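Local coordinates for YjbQ family protein (Sulfolobus tokodaii, PDB 1VE0) that binds zinc and belongs to the YjbQ (UPF0047) family, its biochemical role not being shown by the structure alone, at the interface of chains A and B. Residues are numbered along the deposited sequence; one frame, centred on the assembly and turned at random. Chains: chain A/B, hypothetical protein (ST2072).

The interface of chains A and B. Residues chain A 35-36, 38, 98, 132; chain B 38, 130, 132.
A:Ile36 reaches from strand 35-41 into a groove formed by B:His38, B:Lys130 and B:Met132, and gives up 54 Å² of its surface to chain B. Its CG1 branch does most of the touching: set beside the backbone N (chi1 -67°), it brings CG1 to 3.8 Å from B:His38 CD2 and sends the terminal CD1 to 3.7 Å from B:Lys130 CG. The other branch, CG2, lies over the rim of both histidine rings, 3.5 Å above the plane of A:His38 and 4.2 Å above that of B:His38. A branched aliphatic residue suits this place because it can touch two rings and a lysine stem at once. B:Met132, a selenomethionine in this crystal, closes another side of the groove; its flexible selenoether chain (a thioether in the natural methionine) bends about the CG-SE bond, and SE comes to 4.0 Å from A:Ile36 CG1.

Beyond this core little surface is hidden: 6 Å² for A:His38, 8 Å² for A:Val98 and 9 Å² for A:Met132. The two histidine side chains cross at about a right angle, their rings tilted some 60° to each other, and meet through their CE1 carbons, 3.9 Å apart. A:Val98 CG1 lies 4.1 Å from B:His38 ND1, and the CE methyls of the two selenomethionines also touch. B:Lys130 serves both regions: its aliphatic stem runs antiparallel to A:Ile36, then turns (chi2 116°), carrying the amine towards A:Gly35, whose lack of a side chain probably lets the lysine's end lie close; NZ stays 3.8 Å from A:Gly35 O, not a hydrogen bond. Cutting B:Lys130 back to an alanine removes stem and amine and would probably leave A:Ile36 CD1 without its CG neighbour and open a gap beside A:Gly35.

B:His38 hides 48 Å², A:His38 far less, so the copies contribute unequally and the contact is not an exact two-fold; this would fit a cyclic trimer. The patch supplies a small apolar seam between neighbouring subunits and is likely to help hold the trimer together, if that assembly is the biological one.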
ATOM      1  N   GLY A  35      10.731  14.696  -7.503  1.00 22.71           N
ATOM      2  CA  GLY A  35      10.628  14.066  -6.200  1.00 22.10           C
ATOM      3  C   GLY A  35       9.469  13.114  -6.051  1.00 20.18           C
ATOM      4  O   GLY A  35       9.095  12.431  -7.003  1.00 19.50           O
ATOM      5  N   ILE A  36       8.887  13.086  -4.853  1.00 20.04           N
ATOM      6  CA  ILE A  36       7.784  12.175  -4.563  1.00 18.09           C
ATOM      7  C   ILE A  36       6.617  12.890  -3.887  1.00 17.41           C
ATOM      8  O   ILE A  36       6.805  13.709  -2.996  1.00 17.48           O
ATOM      9  CB  ILE A  36       8.261  11.022  -3.628  1.00 19.67           C
ATOM     10  CG1 ILE A  36       9.255  10.118  -4.367  1.00 19.83           C
ATOM     11  CG2 ILE A  36       7.071  10.211  -3.135  1.00 21.80           C
ATOM     12  CD1 ILE A  36       8.645   9.383  -5.550  1.00 23.65           C
ATOM     13  N   HIS A  38       3.287  12.216  -1.731  1.00 14.89           N
ATOM     14  CA  HIS A  38       2.598  11.218  -0.926  1.00 17.14           C
ATOM     15  C   HIS A  38       1.172  11.736  -0.816  1.00 16.19           C
ATOM     16  O   HIS A  38       0.945  12.777  -0.209  1.00 15.89           O
ATOM     17  CB  HIS A  38       3.213  11.131   0.468  1.00 18.80           C
ATOM     18  CG  HIS A  38       4.608  10.596   0.475  1.00 22.01           C
ATOM     19  ND1 HIS A  38       4.885   9.248   0.528  1.00 24.18           N
ATOM     20  CD2 HIS A  38       5.805  11.226   0.405  1.00 21.13           C
ATOM     21  CE1 HIS A  38       6.194   9.068   0.490  1.00 23.62           C
ATOM     22  NE2 HIS A  38       6.775  10.253   0.417  1.00 20.36           N
ATOM     23  N   VAL A  98       1.889   6.718  -3.501  1.00 17.13           N
ATOM     24  CA  VAL A  98       2.944   7.632  -3.902  1.00 18.11           C
ATOM     25  C   VAL A  98       2.873   7.868  -5.402  1.00 18.45           C
ATOM     26  O   VAL A  98       2.500   6.979  -6.167  1.00 17.77           O
ATOM     27  CB  VAL A  98       4.343   7.088  -3.552  1.00 21.07           C
ATOM     28  CG1 VAL A  98       4.475   6.929  -2.049  1.00 23.17           C
ATOM     29  CG2 VAL A  98       4.566   5.764  -4.226  1.00 20.58           C
HETATM   30  N   MSE A 132       8.054  15.813  -1.406  1.00 22.93           N
HETATM   31  CA  MSE A 132       9.448  16.009  -1.045  1.00 23.70           C
HETATM   32  C   MSE A 132      10.324  15.807  -2.272  1.00 23.07           C
HETATM   33  O   MSE A 132      10.053  14.951  -3.110  1.00 20.45           O
HETATM   34  CB  MSE A 132       9.866  15.033   0.073  1.00 26.62           C
HETATM   35  CG  MSE A 132       9.282  15.373   1.446  1.00 35.41           C
HETATM   36 SE   MSE A 132       9.952  14.272   2.933  1.00 47.21          SE
HETATM   37  CE  MSE A 132      11.695  13.842   2.227  1.00 37.39           C
TER
ATOM     38  N   HIS B  38      11.529   3.824  -3.935  1.00 14.89           N
ATOM     39  CA  HIS B  38      10.110   3.666  -4.219  1.00 17.14           C
ATOM     40  C   HIS B  38      10.067   2.852  -5.503  1.00 16.19           C
ATOM     41  O   HIS B  38      10.500   3.332  -6.546  1.00 15.89           O
ATOM     42  CB  HIS B  38       9.453   5.023  -4.457  1.00 18.80           C
ATOM     43  CG  HIS B  38       9.410   5.890  -3.241  1.00 22.01           C
ATOM     44  ND1 HIS B  38       8.389   5.823  -2.318  1.00 24.18           N
ATOM     45  CD2 HIS B  38      10.278   6.822  -2.779  1.00 21.13           C
ATOM     46  CE1 HIS B  38       8.629   6.677  -1.339  1.00 23.62           C
ATOM     47  NE2 HIS B  38       9.768   7.297  -1.596  1.00 20.36           N
ATOM     48  N   LYS B 130      12.501   5.015  -8.013  1.00 18.81           N
ATOM     49  CA  LYS B 130      12.795   6.396  -7.684  1.00 20.56           C
ATOM     50  C   LYS B 130      13.330   6.378  -6.266  1.00 21.63           C
ATOM     51  O   LYS B 130      12.579   6.130  -5.318  1.00 21.24           O
ATOM     52  CB  LYS B 130      11.503   7.215  -7.761  1.00 20.02           C
ATOM     53  CG  LYS B 130      11.680   8.704  -7.593  1.00 25.12           C
ATOM     54  CD  LYS B 130      11.280   9.426  -8.849  1.00 23.26           C
ATOM     55  CE  LYS B 130      11.305  10.921  -8.660  1.00 27.30           C
ATOM     56  NZ  LYS B 130      11.244  11.599  -9.972  1.00 27.33           N
HETATM   57  N   MSE B 132      15.518   8.185  -3.016  1.00 22.93           N
HETATM   58  CA  MSE B 132      15.862   9.451  -2.392  1.00 23.70           C
HETATM   59  C   MSE B 132      16.611   9.192  -1.093  1.00 23.07           C
HETATM   60  O   MSE B 132      16.314   8.246  -0.369  1.00 20.45           O
HETATM   61  CB  MSE B 132      14.596  10.287  -2.117  1.00 26.62           C
HETATM   62  CG  MSE B 132      13.957  10.881  -3.374  1.00 35.41           C
HETATM   63 SE   MSE B 132      12.461  12.115  -3.046  1.00 47.21          SE
HETATM   64  CE  MSE B 132      12.985  12.767  -1.307  1.00 37.39           C
TER